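Local coordinates for protein titin (Homo sapiens, PDB 2A38) that forms the giant elastic filament of the muscle sarcomere, probably anchored in the Z-disc through its N-terminal pair of immunoglobulin domains, at residues Ala5-Gln10 / His28-Pro33; Ser119-Gln124 / Ala164-Glu169. One frame throughout, in Å; residues are numbered along the deposited sequence.

The two contacts belong to different immunoglobulin I-set domains of one elongated chain. Contact 1 (A5-Q10 with H28-P33) pairs the edge strand of the first domain with its neighbour. Contact 2 (S119-Q124 with A164-E169) lies in the equivalent four-stranded sheet of the second domain, where the chain leaves that sheet. The contacts do not touch. Their centres are 72 Å apart, their nearest atoms about 50 Å, on opposite sides of the chain's centre. They follow each other in series along the sequence. Contact 1 also carries H28, a ligand of the bound cadmium ion; contact 2 contributes no residue to that metal site.

Contact 1. Residues Ala5-Gln10 / His28-Pro33; sequences APTFTQ and HISGFP. With CD (cadmium ion), chain D.
H28 O is the best-held polar atom, gripped by two backbone N-H groups and one CA-H. T9 N gives the stronger bond, at 2.8 Å from H28 O but bent to 131° at the hydrogen. This donor lies above the carbonyl plane. Q10 N adds a weak bond, and F8 CA brings its hydrogen to the same oxygen. T9 and Q10 thus both face H28, a classic beta bulge. Beyond it H28 N donates to a lone pair of Q10 O, 3.0 Å away. On the other side of the bulge S30 N meets T7 O at 2.7 Å, almost along the C=O axis, and T7 N returns a bond to S30 O. This is the antiparallel A-B pairing of an I-set domain. The bulge falls where the chain turns a corner at T9.

F8 and I29 lie side by side on the inner face, with CE2 of F8 3.5 Å from CG1 of I29. Both side chains have their gamma atoms (CG and CG1) anti to the carbonyl carbon. Both reach L80 of the opposite sheet, and F8 also meets A89 and S91. An alanine at F8 would remove the ring from these neighbours and would probably loosen the edge strand's hold on the core.

T7, H28 and S30 face the other way. T7 CG2 sits in the crowded position between N and carbonyl carbon and presses on S30 CB at a tight 3.1 Å. T9 OG1 crowds H28 CB at 3.0 Å. Q10 CB rests at the edge of the H28 ring, 3.5 Å from CD2. H28 NE2 binds cadmium at 2.4 Å, together with E26 and a water.

Contact 2. Residues Ser119-Gln124 / Ala164-Glu169; sequences SQVRLQ and AEAYPE
A single hydrogen bond joins the two backbones. A166 N donates to S119 O at 2.8 Å, fairly straight and in the carbonyl plane. Next to it Q120 CA approaches A164 O at 3.3 Å, a CA-H...O contact. The residues join the B strand of an I-set domain to the turn that leads from the E strand to F.

The side-chain torsions set which branches touch. Q120 has CG anti to the backbone N (chi1 170°) and stays extended beyond it. Its CB lies 3.5 Å from A164 O, and the chain also touches L162. V121 has CG1 anti to N, which leaves CG2 beside N and anti to the carbonyl carbon. CG2 is the branch that faces A166 CB, at a loose 4.1 Å. V121 is buried and also packs on M113 and V115. S119 keeps OG beside its own N (chi1 -52°), where it bonds R116 O rather than anything in the turn.

E165 and Y167 clasp each other across A166. The E165 chain is straight at chi2 (179°), which helps carry its carboxylate out to the tyrosine tip. There Y167 OH donates to E165 OE1 at 2.7 Å. The oxygen lies in the plane of the ring, at its edge, and uses its anti lone pair. Y167 N is held in turn by D170, and Y167 touches Q117.

The link between the segments is therefore backbone polarity plus a thin apolar touch. The tyrosine's donated proton would probably favour the charged form of E165.

Contact 1. Residues Ala5-Gln10 / His28-Pro33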
loop_
_atom_site.group_PDB
_atom_site.type_symbol
_atom_site.label_atom_id
_atom_site.label_comp_id
_atom_site.label_asym_id
_atom_site.label_seq_id
_atom_site.Cartn_x
_atom_site.Cartn_y
_atom_site.Cartn_z
ATOM N N ALA A 5 -40.831 10.466 8.682
ATOM C CA ALA A 5 -39.623 11.200 8.321
ATOM C C ALA A 5 -38.430 10.256 8.457
ATOM O O ALA A 5 -38.494 9.265 9.187
ATOM C CB ALA A 5 -39.453 12.421 9.223
ATOM N N PRO A 6 -37.325 10.548 7.753
ATOM C CA PRO A 6 -36.133 9.703 7.809
ATOM C C PRO A 6 -35.513 9.635 9.195
ATOM O O PRO A 6 -35.478 10.625 9.919
ATOM C CB PRO A 6 -35.203 10.355 6.793
ATOM C CG PRO A 6 -36.158 11.021 5.835
ATOM C CD PRO A 6 -37.142 11.635 6.778
ATOM N N THR A 7 -34.996 8.467 9.544
ATOM C CA THR A 7 -34.381 8.259 10.848
ATOM C C THR A 7 -33.254 7.245 10.694
ATOM O O THR A 7 -33.346 6.324 9.874
ATOM C CB THR A 7 -35.411 7.678 11.857
ATOM O OG1 THR A 7 -34.863 7.694 13.179
ATOM C CG2 THR A 7 -35.736 6.234 11.506
ATOM N N PHE A 8 -32.187 7.421 11.467
ATOM C CA PHE A 8 -31.093 6.471 11.418
ATOM C C PHE A 8 -31.252 5.501 12.569
ATOM O O PHE A 8 -31.115 5.878 13.726
ATOM C CB PHE A 8 -29.746 7.172 11.525
ATOM C CG PHE A 8 -29.338 7.854 10.274
ATOM C CD1 PHE A 8 -29.821 9.121 9.970
ATOM C CD2 PHE A 8 -28.516 7.212 9.362
ATOM C CE1 PHE A 8 -29.491 9.738 8.768
ATOM C CE2 PHE A 8 -28.185 7.822 8.160
ATOM C CZ PHE A 8 -28.675 9.088 7.864
ATOM N N THR A 9 -31.565 4.252 12.262
ATOM C CA THR A 9 -31.706 3.283 13.330
ATOM C C THR A 9 -30.310 2.830 13.753
ATOM O O THR A 9 -30.126 2.266 14.827
ATOM C CB THR A 9 -32.581 2.097 12.889
ATOM O OG1 THR A 9 -32.017 1.486 11.725
ATOM C CG2 THR A 9 -33.989 2.588 12.576
ATOM N N GLN A 10 -29.332 3.097 12.892
ATOM C CA GLN A 10 -27.918 2.790 13.143
ATOM C C GLN A 10 -27.146 3.918 12.477
ATOM O O GLN A 10 -27.152 4.045 11.252
ATOM C CB GLN A 10 -27.500 1.463 12.517
ATOM C CG GLN A 10 -27.880 0.233 13.316
ATOM C CD GLN A 10 -27.384 0.279 14.754
ATOM O OE1 GLN A 10 -26.228 0.643 15.026
ATOM N NE2 GLN A 10 -28.256 -0.103 15.688
ATOM N N HIS A 28 -28.106 2.377 8.947
ATOM C CA HIS A 28 -29.423 1.827 8.723
ATOM C C HIS A 28 -30.359 2.996 8.768
ATOM O O HIS A 28 -30.368 3.766 9.728
ATOM C CB HIS A 28 -29.785 0.820 9.800
ATOM C CG HIS A 28 -29.113 -0.498 9.617
ATOM N ND1 HIS A 28 -29.721 -1.557 8.977
ATOM C CD2 HIS A 28 -27.864 -0.909 9.925
ATOM C CE1 HIS A 28 -28.874 -2.563 8.902
ATOM N NE2 HIS A 28 -27.740 -2.197 9.469
ATOM N N ILE A 29 -31.144 3.129 7.716
ATOM C CA ILE A 29 -32.069 4.229 7.621
ATOM C C ILE A 29 -33.490 3.722 7.530
ATOM O O ILE A 29 -33.780 2.775 6.794
ATOM C CB ILE A 29 -31.756 5.074 6.381
ATOM C CG1 ILE A 29 -30.323 5.602 6.485
ATOM C CG2 ILE A 29 -32.773 6.203 6.247
ATOM C CD1 ILE A 29 -29.839 6.307 5.252
ATOM N N SER A 30 -34.369 4.362 8.289
ATOM C CA SER A 30 -35.771 4.006 8.290
ATOM C C SER A 30 -36.534 5.200 7.707
ATOM O O SER A 30 -35.985 6.287 7.581
ATOM C CB SER A 30 -36.215 3.713 9.723
ATOM O OG SER A 30 -37.477 3.070 9.750
ATOM N N GLY A 31 -37.793 5.000 7.343
ATOM C CA GLY A 31 -38.580 6.085 6.784
ATOM C C GLY A 31 -39.630 5.577 5.812
ATOM O O GLY A 31 -39.476 4.512 5.213
ATOM N N PHE A 32 -40.715 6.324 5.657
ATOM C CA PHE A 32 -41.751 5.910 4.730
ATOM C C PHE A 32 -42.451 7.109 4.103
ATOM O O PHE A 32 -42.973 7.965 4.811
ATOM C CB PHE A 32 -42.782 5.024 5.425
ATOM C CG PHE A 32 -43.751 4.401 4.475
ATOM C CD1 PHE A 32 -43.339 3.387 3.618
ATOM C CD2 PHE A 32 -45.054 4.884 4.367
ATOM C CE1 PHE A 32 -44.204 2.862 2.660
ATOM C CE2 PHE A 32 -45.928 4.370 3.414
ATOM C CZ PHE A 32 -45.501 3.356 2.557
ATOM N N PRO A 33 -42.464 7.190 2.758
ATOM C CA PRO A 33 -41.869 6.232 1.813
ATOM C C PRO A 33 -40.353 6.121 2.009
ATOM O O PRO A 33 -39.749 6.978 2.654
ATOM C CB PRO A 33 -42.232 6.828 0.455
ATOM C CG PRO A 33 -43.509 7.553 0.736
ATOM C CD PRO A 33 -43.199 8.239 2.029
HETATM CD CD CD D . -25.733 -3.484 9.846
HETATM O O HOH W 1 -24.807 -1.907 11.247
#

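Contact 2. Residues Ser119-Gln124 / Ala164-Glu169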
loop_
_atom_site.group_PDB
_atom_site.type_symbol
_atom_site.label_atom_id
_atom_site.label_comp_id
_atom_site.label_asym_id
_atom_site.label_seq_id
_atom_site.Cartn_x
_atom_site.Cartn_y
_atom_site.Cartn_z
ATOM N N SER A 119 33.664 -15.915 -16.474
ATOM C CA SER A 119 32.211 -16.042 -16.585
ATOM C C SER A 119 31.469 -14.737 -16.297
ATOM O O SER A 119 31.917 -13.932 -15.484
ATOM C CB SER A 119 31.698 -17.093 -15.599
ATOM O OG SER A 119 32.397 -18.312 -15.730
ATOM N N GLN A 120 30.338 -14.539 -16.970
ATOM C CA GLN A 120 29.499 -13.372 -16.735
ATOM C C GLN A 120 28.627 -13.788 -15.553
ATOM O O GLN A 120 27.999 -14.850 -15.588
ATOM C CB GLN A 120 28.607 -13.081 -17.936
ATOM C CG GLN A 120 27.548 -12.023 -17.672
ATOM C CD GLN A 120 26.440 -12.014 -18.728
ATOM O OE1 GLN A 120 26.600 -11.459 -19.823
ATOM N NE2 GLN A 120 25.311 -12.647 -18.403
ATOM N N VAL A 121 28.593 -12.963 -14.508
ATOM C CA VAL A 121 27.819 -13.273 -13.306
ATOM C C VAL A 121 26.840 -12.169 -12.940
ATOM O O VAL A 121 27.153 -10.983 -13.054
ATOM C CB VAL A 121 28.756 -13.492 -12.093
ATOM C CG1 VAL A 121 27.962 -13.550 -10.813
ATOM C CG2 VAL A 121 29.538 -14.768 -12.274
ATOM N N ARG A 122 25.651 -12.567 -12.501
ATOM C CA ARG A 122 24.640 -11.606 -12.078
ATOM C C ARG A 122 24.054 -12.033 -10.744
ATOM O O ARG A 122 23.584 -13.161 -10.593
ATOM C CB ARG A 122 23.523 -11.480 -13.115
ATOM C CG ARG A 122 22.460 -10.443 -12.769
ATOM C CD ARG A 122 22.113 -9.628 -13.997
ATOM N NE ARG A 122 22.117 -10.483 -15.182
ATOM C CZ ARG A 122 22.248 -10.051 -16.434
ATOM N NH1 ARG A 122 22.244 -10.924 -17.433
ATOM N NH2 ARG A 122 22.387 -8.755 -16.691
ATOM N N LEU A 123 24.129 -11.135 -9.768
ATOM C CA LEU A 123 23.584 -11.382 -8.442
ATOM C C LEU A 123 22.389 -10.430 -8.299
ATOM O O LEU A 123 22.550 -9.217 -8.413
ATOM C CB LEU A 123 24.642 -11.069 -7.380
ATOM C CG LEU A 123 25.985 -11.782 -7.553
ATOM C CD1 LEU A 123 27.009 -11.254 -6.561
ATOM C CD2 LEU A 123 25.775 -13.266 -7.371
ATOM N N GLN A 124 21.199 -10.974 -8.062
ATOM C CA GLN A 124 20.004 -10.146 -7.920
ATOM C C GLN A 124 19.255 -10.310 -6.616
ATOM O O GLN A 124 19.327 -11.347 -5.963
ATOM C CB GLN A 124 18.990 -10.439 -9.022
ATOM C CG GLN A 124 19.440 -10.178 -10.423
ATOM C CD GLN A 124 18.258 -10.122 -11.368
ATOM O OE1 GLN A 124 17.258 -10.818 -11.167
ATOM N NE2 GLN A 124 18.366 -9.302 -12.409
ATOM N N ALA A 164 30.533 -8.554 -15.439
ATOM C CA ALA A 164 30.662 -8.940 -16.835
ATOM C C ALA A 164 31.681 -10.045 -17.097
ATOM O O ALA A 164 31.441 -10.946 -17.912
ATOM C CB ALA A 164 30.994 -7.709 -17.671
ATOM N N GLU A 165 32.822 -9.960 -16.422
ATOM C CA GLU A 165 33.891 -10.942 -16.551
ATOM C C GLU A 165 34.440 -11.187 -15.159
ATOM O O GLU A 165 35.205 -10.377 -14.639
ATOM C CB GLU A 165 35.017 -10.406 -17.421
ATOM C CG GLU A 165 34.775 -10.470 -18.892
ATOM C CD GLU A 165 35.940 -9.896 -19.665
ATOM O OE1 GLU A 165 37.056 -10.457 -19.585
ATOM O OE2 GLU A 165 35.735 -8.871 -20.348
ATOM N N ALA A 166 34.049 -12.301 -14.561
ATOM C CA ALA A 166 34.487 -12.631 -13.221
ATOM C C ALA A 166 35.850 -13.309 -13.202
ATOM O O ALA A 166 36.066 -14.290 -13.911
ATOM C CB ALA A 166 33.462 -13.525 -12.566
ATOM N N TYR A 167 36.760 -12.767 -12.393
ATOM C CA TYR A 167 38.110 -13.317 -12.224
ATOM C C TYR A 167 38.325 -13.616 -10.743
ATOM O O TYR A 167 37.611 -13.079 -9.897
ATOM C CB TYR A 167 39.173 -12.335 -12.741
ATOM C CG TYR A 167 39.166 -12.222 -14.247
ATOM C CD1 TYR A 167 38.523 -11.161 -14.888
ATOM C CD2 TYR A 167 39.703 -13.241 -15.038
ATOM C CE1 TYR A 167 38.404 -11.124 -16.281
ATOM C CE2 TYR A 167 39.589 -13.217 -16.429
ATOM C CZ TYR A 167 38.932 -12.160 -17.043
ATOM O OH TYR A 167 38.760 -12.173 -18.412
ATOM N N PRO A 168 39.305 -14.481 -10.410
ATOM C CA PRO A 168 39.606 -14.857 -9.020
ATOM C C PRO A 168 39.644 -13.703 -7.997
ATOM O O PRO A 168 39.231 -13.881 -6.857
ATOM C CB PRO A 168 40.943 -15.575 -9.146
ATOM C CG PRO A 168 40.820 -16.243 -10.471
ATOM C CD PRO A 168 40.254 -15.130 -11.332
ATOM N N GLU A 169 40.135 -12.534 -8.397
ATOM C CA GLU A 169 40.185 -11.374 -7.505
ATOM C C GLU A 169 38.788 -10.905 -7.058
ATOM O O GLU A 169 38.667 -10.160 -6.077
ATOM C CB GLU A 169 40.904 -10.216 -8.201
ATOM C CG GLU A 169 42.420 -10.283 -8.132
ATOM C CD GLU A 169 43.110 -9.235 -9.008
ATOM O OE1 GLU A 169 42.619 -8.082 -9.078
ATOM O OE2 GLU A 169 44.155 -9.569 -9.612
#